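Local coordinates for MsStt7d protein (Micromonas, PDB 4IX3), which probably transfers phosphate from ATP to protein substrates, as the catalytic kinase domain of an algal homolog of the state transition kinase Stt7, at residues V119-L130 / Q259-D268; E272-A280 / F288-M299. All coordinates share one frame; numbering follows the deposited sequence.

Contact 1: V119-L130 / Q259-D268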
loop_
_atom_site.group_PDB
_atom_site.type_symbol
_atom_site.label_atom_id
_atom_site.label_comp_id
_atom_site.label_asym_id
_atom_site.label_seq_id
_atom_site.Cartn_x
_atom_site.Cartn_y
_atom_site.Cartn_z
ATOM N N VAL B 119 -13.140 8.449 -13.826
ATOM C CA VAL B 119 -13.534 7.852 -15.112
ATOM C C VAL B 119 -13.818 6.352 -14.961
ATOM O O VAL B 119 -14.695 5.827 -15.646
ATOM C CB VAL B 119 -12.479 8.195 -16.168
ATOM C CG1 VAL B 119 -12.723 7.359 -17.432
ATOM C CG2 VAL B 119 -12.547 9.716 -16.452
ATOM N N GLU B 120 -13.130 5.693 -14.040
ATOM C CA GLU B 120 -13.428 4.275 -13.797
ATOM C C GLU B 120 -14.874 4.121 -13.357
ATOM O O GLU B 120 -15.616 3.270 -13.891
ATOM C CB GLU B 120 -12.462 3.663 -12.764
ATOM C CG GLU B 120 -12.767 2.192 -12.464
ATOM C CD GLU B 120 -11.896 1.720 -11.308
ATOM O OE1 GLU B 120 -12.283 1.969 -10.144
ATOM O OE2 GLU B 120 -10.805 1.153 -11.538
ATOM N N ALA B 121 -15.264 4.903 -12.360
ATOM C CA ALA B 121 -16.616 4.741 -11.823
ATOM C C ALA B 121 -17.663 5.147 -12.868
ATOM O O ALA B 121 -18.680 4.458 -13.034
ATOM C CB ALA B 121 -16.760 5.546 -10.523
ATOM N N LEU B 122 -17.409 6.222 -13.627
ATOM C CA LEU B 122 -18.387 6.681 -14.588
ATOM C C LEU B 122 -18.488 5.658 -15.712
ATOM O O LEU B 122 -19.603 5.354 -16.120
ATOM C CB LEU B 122 -17.938 8.027 -15.160
ATOM C CG LEU B 122 -18.109 9.229 -14.213
ATOM C CD1 LEU B 122 -17.253 10.382 -14.744
ATOM C CD2 LEU B 122 -19.575 9.647 -14.137
ATOM N N MET B 123 -17.362 5.177 -16.232
ATOM C CA MET B 123 -17.426 4.271 -17.383
ATOM C C MET B 123 -18.172 2.993 -17.001
ATOM O O MET B 123 -18.899 2.458 -17.846
ATOM C CB MET B 123 -16.049 3.958 -17.957
ATOM C CG MET B 123 -15.209 2.956 -17.180
ATOM S SD MET B 123 -13.541 2.869 -17.872
ATOM C CE MET B 123 -12.971 1.492 -16.863
ATOM N N ARG B 124 -18.020 2.542 -15.762
ATOM C CA ARG B 124 -18.718 1.333 -15.324
ATOM C C ARG B 124 -20.206 1.574 -15.088
ATOM O O ARG B 124 -20.991 0.633 -15.258
ATOM C CB ARG B 124 -18.012 0.703 -14.124
ATOM C CG ARG B 124 -16.666 0.165 -14.530
ATOM C CD ARG B 124 -15.828 -0.355 -13.365
ATOM N NE ARG B 124 -14.586 -0.953 -13.845
ATOM C CZ ARG B 124 -13.625 -1.454 -13.076
ATOM N NH1 ARG B 124 -13.694 -1.321 -11.757
ATOM N NH2 ARG B 124 -12.551 -1.998 -13.657
ATOM N N ARG B 125 -20.605 2.806 -14.750
ATOM C CA ARG B 125 -22.027 3.158 -14.678
ATOM C C ARG B 125 -22.609 3.172 -16.101
ATOM O O ARG B 125 -23.727 2.730 -16.332
ATOM C CB ARG B 125 -22.234 4.530 -14.010
ATOM C CG ARG B 125 -22.145 4.495 -12.494
ATOM C CD ARG B 125 -22.129 5.898 -11.892
ATOM N NE ARG B 125 -23.354 6.625 -12.214
ATOM C CZ ARG B 125 -23.462 7.948 -12.351
ATOM N NH1 ARG B 125 -22.406 8.749 -12.207
ATOM N NH2 ARG B 125 -24.646 8.471 -12.661
ATOM N N GLY B 126 -21.823 3.639 -17.059
ATOM C CA GLY B 126 -22.200 3.566 -18.472
ATOM C C GLY B 126 -21.596 4.704 -19.276
ATOM O O GLY B 126 -21.153 5.745 -18.756
ATOM N N THR B 127 -21.613 4.546 -20.593
ATOM C CA THR B 127 -21.169 5.603 -21.509
ATOM C C THR B 127 -22.000 6.876 -21.375
ATOM O O THR B 127 -21.429 7.975 -21.465
ATOM C CB THR B 127 -21.201 5.094 -22.947
ATOM O OG1 THR B 127 -20.214 4.059 -23.028
ATOM C CG2 THR B 127 -20.932 6.222 -23.952
ATOM N N ALA B 128 -23.296 6.772 -21.112
ATOM C CA ALA B 128 -24.126 7.965 -20.911
ATOM C C ALA B 128 -23.724 8.882 -19.743
ATOM O O ALA B 128 -23.453 10.059 -19.977
ATOM C CB ALA B 128 -25.607 7.654 -20.898
ATOM N N PRO B 129 -23.601 8.341 -18.517
ATOM C CA PRO B 129 -23.191 9.228 -17.413
ATOM C C PRO B 129 -21.739 9.696 -17.603
ATOM O O PRO B 129 -21.427 10.848 -17.267
ATOM C CB PRO B 129 -23.334 8.351 -16.168
ATOM C CG PRO B 129 -23.438 6.958 -16.664
ATOM C CD PRO B 129 -24.116 7.053 -18.015
ATOM N N LEU B 130 -20.872 8.910 -18.260
ATOM C CA LEU B 130 -19.515 9.340 -18.543
ATOM C C LEU B 130 -19.534 10.548 -19.505
ATOM O O LEU B 130 -18.908 11.579 -19.232
ATOM C CB LEU B 130 -18.688 8.163 -19.092
ATOM C CG LEU B 130 -17.293 8.529 -19.605
ATOM C CD1 LEU B 130 -16.434 9.095 -18.491
ATOM C CD2 LEU B 130 -16.664 7.302 -20.313
ATOM N N GLN B 259 -10.591 0.455 -22.807
ATOM C CA GLN B 259 -11.736 0.442 -21.931
ATOM C C GLN B 259 -12.797 1.469 -22.298
ATOM O O GLN B 259 -13.980 1.201 -22.168
ATOM C CB GLN B 259 -11.248 0.617 -20.499
ATOM C CG GLN B 259 -10.307 -0.495 -20.068
ATOM C CD GLN B 259 -10.203 -0.664 -18.572
ATOM O OE1 GLN B 259 -10.608 -1.705 -17.997
ATOM N NE2 GLN B 259 -9.556 0.282 -17.965
ATOM N N LEU B 260 -12.359 2.675 -22.680
ATOM C CA LEU B 260 -13.357 3.662 -23.102
ATOM C C LEU B 260 -14.088 3.175 -24.361
ATOM O O LEU B 260 -15.279 3.409 -24.482
ATOM C CB LEU B 260 -12.675 5.007 -23.367
ATOM C CG LEU B 260 -12.050 5.611 -22.103
ATOM C CD1 LEU B 260 -11.368 6.882 -22.537
ATOM C CD2 LEU B 260 -13.152 5.841 -21.082
ATOM N N ALA B 261 -13.338 2.588 -25.294
ATOM C CA ALA B 261 -13.883 2.225 -26.605
ATOM C C ALA B 261 -14.808 1.013 -26.586
ATOM O O ALA B 261 -15.702 0.935 -27.440
ATOM C CB ALA B 261 -12.730 1.997 -27.575
ATOM N N VAL B 262 -14.601 0.074 -25.653
ATOM C CA VAL B 262 -15.303 -1.238 -25.704
ATOM C C VAL B 262 -15.905 -1.522 -24.334
ATOM O O VAL B 262 -15.137 -1.748 -23.368
ATOM C CB VAL B 262 -14.369 -2.384 -26.104
ATOM C CG1 VAL B 262 -15.138 -3.690 -26.277
ATOM C CG2 VAL B 262 -13.589 -2.041 -27.370
ATOM N N VAL B 263 -17.233 -1.420 -24.226
ATOM C CA VAL B 263 -17.940 -1.567 -22.936
ATOM C C VAL B 263 -17.469 -2.844 -22.223
ATOM O O VAL B 263 -17.220 -2.832 -21.004
ATOM C CB VAL B 263 -19.482 -1.483 -23.061
ATOM C CG1 VAL B 263 -20.157 -1.814 -21.732
ATOM C CG2 VAL B 263 -19.868 -0.090 -23.551
ATOM N N GLY B 264 -17.404 -3.940 -22.957
ATOM C CA GLY B 264 -17.018 -5.216 -22.341
ATOM C C GLY B 264 -15.583 -5.282 -21.837
ATOM O O GLY B 264 -15.255 -6.215 -21.070
ATOM N N LEU B 265 -14.717 -4.309 -22.193
ATOM C CA LEU B 265 -13.375 -4.305 -21.628
ATOM C C LEU B 265 -13.281 -3.430 -20.381
ATOM O O LEU B 265 -12.175 -3.258 -19.863
ATOM C CB LEU B 265 -12.349 -3.852 -22.655
ATOM C CG LEU B 265 -12.340 -4.724 -23.929
ATOM C CD1 LEU B 265 -11.298 -4.203 -24.905
ATOM C CD2 LEU B 265 -12.104 -6.188 -23.571
ATOM N N ARG B 266 -14.407 -2.902 -19.902
ATOM C CA ARG B 266 -14.353 -1.976 -18.749
ATOM C C ARG B 266 -14.168 -2.666 -17.401
ATOM O O ARG B 266 -13.861 -2.005 -16.415
ATOM C CB ARG B 266 -15.583 -1.057 -18.711
ATOM C CG ARG B 266 -15.527 -0.123 -19.920
ATOM C CD ARG B 266 -16.725 0.777 -20.016
ATOM N NE ARG B 266 -16.567 1.692 -21.148
ATOM C CZ ARG B 266 -17.544 2.511 -21.565
ATOM N NH1 ARG B 266 -18.712 2.561 -20.916
ATOM N NH2 ARG B 266 -17.376 3.297 -22.632
ATOM N N THR B 267 -14.450 -3.971 -17.329
ATOM C CA THR B 267 -14.202 -4.686 -16.085
ATOM C C THR B 267 -12.732 -5.091 -16.098
ATOM O O THR B 267 -12.100 -5.193 -17.154
ATOM C CB THR B 267 -15.040 -5.958 -16.041
ATOM O OG1 THR B 267 -14.733 -6.742 -17.195
ATOM C CG2 THR B 267 -16.499 -5.628 -16.034
ATOM N N ASP B 268 -12.171 -5.336 -14.915
ATOM C CA ASP B 268 -10.800 -5.815 -14.830
ATOM C C ASP B 268 -10.656 -7.103 -15.630
ATOM O O ASP B 268 -9.647 -7.287 -16.295
ATOM C CB ASP B 268 -10.416 -6.149 -13.382
ATOM C CG ASP B 268 -10.205 -4.925 -12.511
ATOM O OD1 ASP B 268 -10.244 -3.752 -12.955
ATOM O OD2 ASP B 268 -9.843 -5.124 -11.344
HETATM O O HOH W 1 -11.075 -2.544 -10.388
#

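Contact 2: E272-A280 / F288-M299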
loop_
_atom_site.group_PDB
_atom_site.type_symbol
_atom_site.label_atom_id
_atom_site.label_comp_id
_atom_site.label_asym_id
_atom_site.label_seq_id
_atom_site.Cartn_x
_atom_site.Cartn_y
_atom_site.Cartn_z
ATOM N N GLU B 272 -8.248 -7.783 -18.843
ATOM C CA GLU B 272 -7.268 -8.869 -18.643
ATOM C C GLU B 272 -7.380 -9.947 -19.733
ATOM O O GLU B 272 -6.360 -10.361 -20.292
ATOM C CB GLU B 272 -7.433 -9.508 -17.255
ATOM C CG GLU B 272 -6.411 -10.598 -16.948
ATOM C CD GLU B 272 -6.539 -11.177 -15.548
ATOM O OE1 GLU B 272 -7.601 -10.991 -14.915
ATOM O OE2 GLU B 272 -5.580 -11.856 -15.109
ATOM N N ARG B 273 -8.604 -10.341 -20.086
ATOM C CA ARG B 273 -8.797 -11.365 -21.132
ATOM C C ARG B 273 -8.262 -10.824 -22.461
ATOM O O ARG B 273 -7.553 -11.518 -23.209
ATOM C CB ARG B 273 -10.274 -11.709 -21.318
ATOM C CG ARG B 273 -10.480 -12.720 -22.447
ATOM C CD ARG B 273 -11.706 -13.553 -22.209
ATOM N NE ARG B 273 -12.923 -12.849 -22.576
ATOM C CZ ARG B 273 -13.608 -13.038 -23.702
ATOM N NH1 ARG B 273 -13.141 -13.804 -24.679
ATOM N NH2 ARG B 273 -14.767 -12.415 -23.845
ATOM N N PHE B 274 -8.643 -9.591 -22.815
ATOM C CA PHE B 274 -8.158 -9.002 -24.052
ATOM C C PHE B 274 -6.642 -8.971 -24.099
ATOM O O PHE B 274 -6.039 -9.376 -25.099
ATOM C CB PHE B 274 -8.707 -7.588 -24.281
ATOM C CG PHE B 274 -8.104 -6.901 -25.482
ATOM C CD1 PHE B 274 -6.892 -6.226 -25.371
ATOM C CD2 PHE B 274 -8.631 -7.105 -26.740
ATOM C CE1 PHE B 274 -6.299 -5.618 -26.458
ATOM C CE2 PHE B 274 -8.030 -6.502 -27.840
ATOM C CZ PHE B 274 -6.832 -5.837 -27.719
ATOM N N LEU B 275 -5.995 -8.494 -23.039
ATOM C CA LEU B 275 -4.537 -8.330 -23.096
ATOM C C LEU B 275 -3.814 -9.677 -23.178
ATOM O O LEU B 275 -2.748 -9.760 -23.793
ATOM C CB LEU B 275 -4.015 -7.513 -21.905
ATOM C CG LEU B 275 -4.385 -6.026 -22.013
ATOM C CD1 LEU B 275 -3.977 -5.334 -20.722
ATOM C CD2 LEU B 275 -3.742 -5.345 -23.214
ATOM N N ALA B 276 -4.366 -10.725 -22.571
ATOM C CA ALA B 276 -3.773 -12.056 -22.661
ATOM C C ALA B 276 -3.830 -12.531 -24.105
ATOM O O ALA B 276 -2.870 -13.123 -24.614
ATOM C CB ALA B 276 -4.545 -12.994 -21.761
ATOM N N ASP B 277 -4.971 -12.303 -24.762
ATOM C CA ASP B 277 -5.112 -12.725 -26.164
ATOM C C ASP B 277 -4.195 -11.887 -27.052
ATOM O O ASP B 277 -3.595 -12.409 -27.980
ATOM C CB ASP B 277 -6.562 -12.563 -26.628
ATOM C CG ASP B 277 -7.429 -13.770 -26.276
ATOM O OD1 ASP B 277 -6.888 -14.885 -26.090
ATOM O OD2 ASP B 277 -8.661 -13.596 -26.178
ATOM N N TYR B 278 -4.066 -10.597 -26.729
ATOM C CA TYR B 278 -3.210 -9.672 -27.474
ATOM C C TYR B 278 -1.741 -10.106 -27.428
ATOM O O TYR B 278 -1.053 -10.249 -28.456
ATOM C CB TYR B 278 -3.409 -8.249 -26.921
ATOM C CG TYR B 278 -2.601 -7.177 -27.631
ATOM C CD1 TYR B 278 -2.754 -6.915 -28.997
ATOM C CD2 TYR B 278 -1.757 -6.344 -26.901
ATOM C CE1 TYR B 278 -2.030 -5.891 -29.606
ATOM C CE2 TYR B 278 -1.032 -5.326 -27.492
ATOM C CZ TYR B 278 -1.199 -5.086 -28.838
ATOM O OH TYR B 278 -0.485 -4.079 -29.479
ATOM N N LYS B 279 -1.295 -10.471 -26.227
ATOM C CA LYS B 279 0.046 -10.996 -26.058
ATOM C C LYS B 279 0.209 -12.301 -26.844
ATOM O O LYS B 279 1.222 -12.512 -27.522
ATOM C CB LYS B 279 0.265 -11.262 -24.563
ATOM C CG LYS B 279 1.559 -12.001 -24.251
ATOM C CD LYS B 279 1.789 -12.014 -22.743
ATOM C CE LYS B 279 2.800 -13.088 -22.366
ATOM N NZ LYS B 279 4.044 -12.902 -23.152
ATOM N N ALA B 280 -0.785 -13.179 -26.729
ATOM C CA ALA B 280 -0.716 -14.503 -27.361
ATOM C C ALA B 280 -0.592 -14.401 -28.896
ATOM O O ALA B 280 0.005 -15.277 -29.508
ATOM C CB ALA B 280 -1.924 -15.336 -26.944
ATOM N N PHE B 288 -5.121 -10.086 -33.636
ATOM C CA PHE B 288 -6.224 -10.227 -32.707
ATOM C C PHE B 288 -7.569 -10.227 -33.432
ATOM O O PHE B 288 -8.422 -11.097 -33.176
ATOM C CB PHE B 288 -6.208 -9.137 -31.627
ATOM C CG PHE B 288 -7.433 -9.179 -30.762
ATOM C CD1 PHE B 288 -7.456 -9.957 -29.602
ATOM C CD2 PHE B 288 -8.582 -8.468 -31.111
ATOM C CE1 PHE B 288 -8.597 -10.042 -28.833
ATOM C CE2 PHE B 288 -9.730 -8.578 -30.339
ATOM C CZ PHE B 288 -9.743 -9.385 -29.217
ATOM N N ARG B 289 -7.754 -9.241 -34.315
ATOM C CA ARG B 289 -9.000 -9.118 -35.075
ATOM C C ARG B 289 -9.269 -10.363 -35.921
ATOM O O ARG B 289 -10.388 -10.876 -35.902
ATOM C CB ARG B 289 -9.010 -7.840 -35.931
ATOM C CG ARG B 289 -8.884 -6.591 -35.078
ATOM C CD ARG B 289 -8.302 -5.490 -35.941
ATOM N NE ARG B 289 -9.327 -4.937 -36.821
ATOM C CZ ARG B 289 -9.105 -3.961 -37.696
ATOM N NH1 ARG B 289 -7.878 -3.470 -37.887
ATOM N NH2 ARG B 289 -10.129 -3.448 -38.350
ATOM N N GLY B 290 -8.238 -10.876 -36.596
ATOM C CA GLY B 290 -8.349 -12.009 -37.529
ATOM C C GLY B 290 -8.495 -13.331 -36.803
ATOM O O GLY B 290 -9.308 -14.158 -37.211
ATOM N N GLU B 291 -7.764 -13.509 -35.703
ATOM C CA GLU B 291 -7.696 -14.790 -35.000
ATOM C C GLU B 291 -8.639 -14.970 -33.809
ATOM O O GLU B 291 -8.975 -16.091 -33.438
ATOM C CB GLU B 291 -6.271 -15.061 -34.527
ATOM C CG GLU B 291 -5.230 -15.137 -35.636
ATOM C CD GLU B 291 -3.879 -15.576 -35.099
ATOM O OE1 GLU B 291 -3.826 -16.286 -34.066
ATOM O OE2 GLU B 291 -2.856 -15.180 -35.693
ATOM N N LYS B 292 -8.916 -13.882 -33.088
ATOM C CA LYS B 292 -9.508 -13.974 -31.751
ATOM C C LYS B 292 -10.823 -13.226 -31.631
ATOM O O LYS B 292 -11.649 -13.548 -30.777
ATOM C CB LYS B 292 -8.564 -13.391 -30.699
ATOM C CG LYS B 292 -7.240 -14.119 -30.547
ATOM C CD LYS B 292 -7.447 -15.473 -29.897
ATOM C CE LYS B 292 -6.170 -16.294 -29.859
ATOM N NZ LYS B 292 -5.161 -15.699 -28.938
ATOM N N SER B 293 -10.964 -12.147 -32.395
ATOM C CA SER B 293 -12.083 -11.249 -32.156
ATOM C C SER B 293 -13.404 -12.006 -32.239
ATOM O O SER B 293 -14.308 -11.747 -31.453
ATOM C CB SER B 293 -12.049 -9.992 -33.035
ATOM O OG SER B 293 -12.403 -10.284 -34.374
ATOM N N GLY B 294 -13.475 -13.002 -33.117
ATOM C CA GLY B 294 -14.659 -13.871 -33.215
ATOM C C GLY B 294 -15.062 -14.591 -31.931
ATOM O O GLY B 294 -16.180 -15.088 -31.814
ATOM N N GLU B 295 -14.151 -14.668 -30.968
ATOM C CA GLU B 295 -14.452 -15.189 -29.635
ATOM C C GLU B 295 -15.116 -14.207 -28.677
ATOM O O GLU B 295 -15.325 -14.543 -27.516
ATOM C CB GLU B 295 -13.157 -15.644 -28.962
ATOM C CG GLU B 295 -12.433 -16.762 -29.695
ATOM C CD GLU B 295 -11.171 -17.228 -28.983
ATOM O OE1 GLU B 295 -11.064 -17.059 -27.748
ATOM O OE2 GLU B 295 -10.285 -17.795 -29.662
ATOM N N TYR B 296 -15.305 -12.963 -29.102
ATOM C CA TYR B 296 -15.707 -11.869 -28.196
ATOM C C TYR B 296 -17.133 -11.434 -28.551
ATOM O O TYR B 296 -17.427 -10.249 -28.755
ATOM C CB TYR B 296 -14.753 -10.679 -28.354
ATOM C CG TYR B 296 -13.443 -10.855 -27.617
ATOM C CD1 TYR B 296 -13.191 -10.151 -26.428
ATOM C CD2 TYR B 296 -12.462 -11.748 -28.088
ATOM C CE1 TYR B 296 -12.011 -10.350 -25.715
ATOM C CE2 TYR B 296 -11.281 -11.969 -27.372
ATOM C CZ TYR B 296 -11.058 -11.244 -26.203
ATOM O OH TYR B 296 -9.911 -11.461 -25.477
ATOM N N GLY B 297 -18.012 -12.408 -28.720
ATOM C CA GLY B 297 -19.300 -12.107 -29.296
ATOM C C GLY B 297 -20.159 -11.283 -28.370
ATOM O O GLY B 297 -21.154 -10.721 -28.827
ATOM N N THR B 298 -19.836 -11.272 -27.076
ATOM C CA THR B 298 -20.586 -10.471 -26.096
ATOM C C THR B 298 -20.200 -9.000 -26.177
ATOM O O THR B 298 -20.881 -8.173 -25.572
ATOM C CB THR B 298 -20.476 -10.951 -24.615
ATOM O OG1 THR B 298 -19.161 -10.709 -24.098
ATOM C CG2 THR B 298 -20.876 -12.435 -24.397
ATOM N N MET B 299 -19.141 -8.671 -26.923
ATOM C CA MET B 299 -18.621 -7.304 -26.979
ATOM C C MET B 299 -18.839 -6.671 -28.335
ATOM O O MET B 299 -19.150 -7.372 -29.312
ATOM C CB MET B 299 -17.130 -7.263 -26.623
ATOM C CG MET B 299 -16.817 -8.023 -25.340
ATOM S SD MET B 299 -15.208 -7.529 -24.716
ATOM C CE MET B 299 -15.042 -8.732 -23.405
HETATM O O HOH W 2 -17.373 -12.112 -25.340
HETATM O O HOH W 3 -10.868 -15.065 -25.269
HETATM O O HOH W 4 -8.431 -17.227 -26.567
#

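Contact 1: V119-L130 / Q259-D268
Arg266 reaches across to Thr127, at the start of helix 127-133, and grips its OG1 end-on, with NH1 and NH2 each 3.0 Å from that one oxygen, near the guanidinium plane. NH1 also makes a weak bond to Met123 O at the end of helix 119-125, while CB of Met123 sits over one face of the guanidinium. With CG anti to the carbonyl carbon (chi1 -67°) and the chain extended to NE, Arg266 CD passes 3.8 Å from Met123 CB. Arg124 returns the grip side-on: NE and NH2 both donate to Arg266 O, NE at 2.9 Å, and NH2 also forms a salt bridge to Asp268 OD1 at 3.0 Å, coming from above the carboxylate plane. Beside these polar bonds, CD2 of Leu260 meets CD2 of Leu130 at 3.9 Å and CG1 of Val119. All this lies in the helical C-terminal lobe of the protein kinase fold, where helices 119-125 and 127-133 pack against the end of helix 246-261 and the turn after it. Arg266 NE donates to Gln259 O and NH2 to Leu260 O, at N-H...O angles of 160° and 162°; these carbonyls, at the C-terminal end of helix 246-261, fix the rotation of the guanidinium. Were Arg266 an alanine, both carbonyls, Met123 O and Thr127 OG1 would probably lose this donor, and a gap would open beside Met123. Thr127 OG1 is also hydrogen-bonded to Glu141, and Asp268 OD1 is bridged to Arg214. Glu120 CG lies over one face of the Arg124 guanidinium, and water 1 accepts from Arg124 NH1 and donates weakly to Asp268 OD1.

Contact 2: E272-A280 / F288-M299
The guanidinium of Arg273 lies flat on one face of Tyr296, centres 4.0 Å apart and planes 7° from parallel, a cation-pi pair; the bend at chi3 (80°) turns the arginine's end onto the ring. Phe274 and Phe288 form an edge-to-face pair, the edge of Phe274 pointing at the face of Phe288, with centroids 4.6 Å apart and planes at 55°. CZ of Phe288 in turn lies toward the rim of the opposite face of Tyr296. Among the polar contacts, Tyr296 OH donates to Asp277 OD2 at 2.6 Å, meeting it on the anti side. The other carboxylate oxygen, OD1, takes a weak salt bridge from Lys292 NZ at 3.4 Å. Water completes the set: water 3 accepts from Arg273 NH1 and donates to Asp277 OD2 and Glu295 OE1, and water 4 donates to Asp277 OD1 and the same Glu295 oxygen, mediating between two carboxylates that would otherwise probably repel. Leu258 of helix 246-261 and Trp312 of helix 302-318 also touch Phe274. Here, in the kinase C-terminal lobe and away from the nucleotide and metal sites, helix 268-280 packs on the last turn of helix 285-291 and the connecting loop toward helix 302-318.

Overall arrangement
Following the chain from the N terminus, the beta-rich N-lobe precedes helices 119-125 and 127-133, the first half of contact 1. The chain then runs through helix 141-161, the magnesium-binding residues Asp168 and Asp188 and helix 236-243 before helix 246-261 returns to close that contact, a loop of 128 residues. Contact 2 opens afterwards, on helix 268-280, and closes a short loop of seven residues. The two are therefore in series, neither nested nor crossed, with centres about 18 Å apart. They touch directly: Leu265 CD2 meets Met299 SD at 3.6 Å and packs on Phe274 CB. Together they tie the early C-lobe helices to its later helical part.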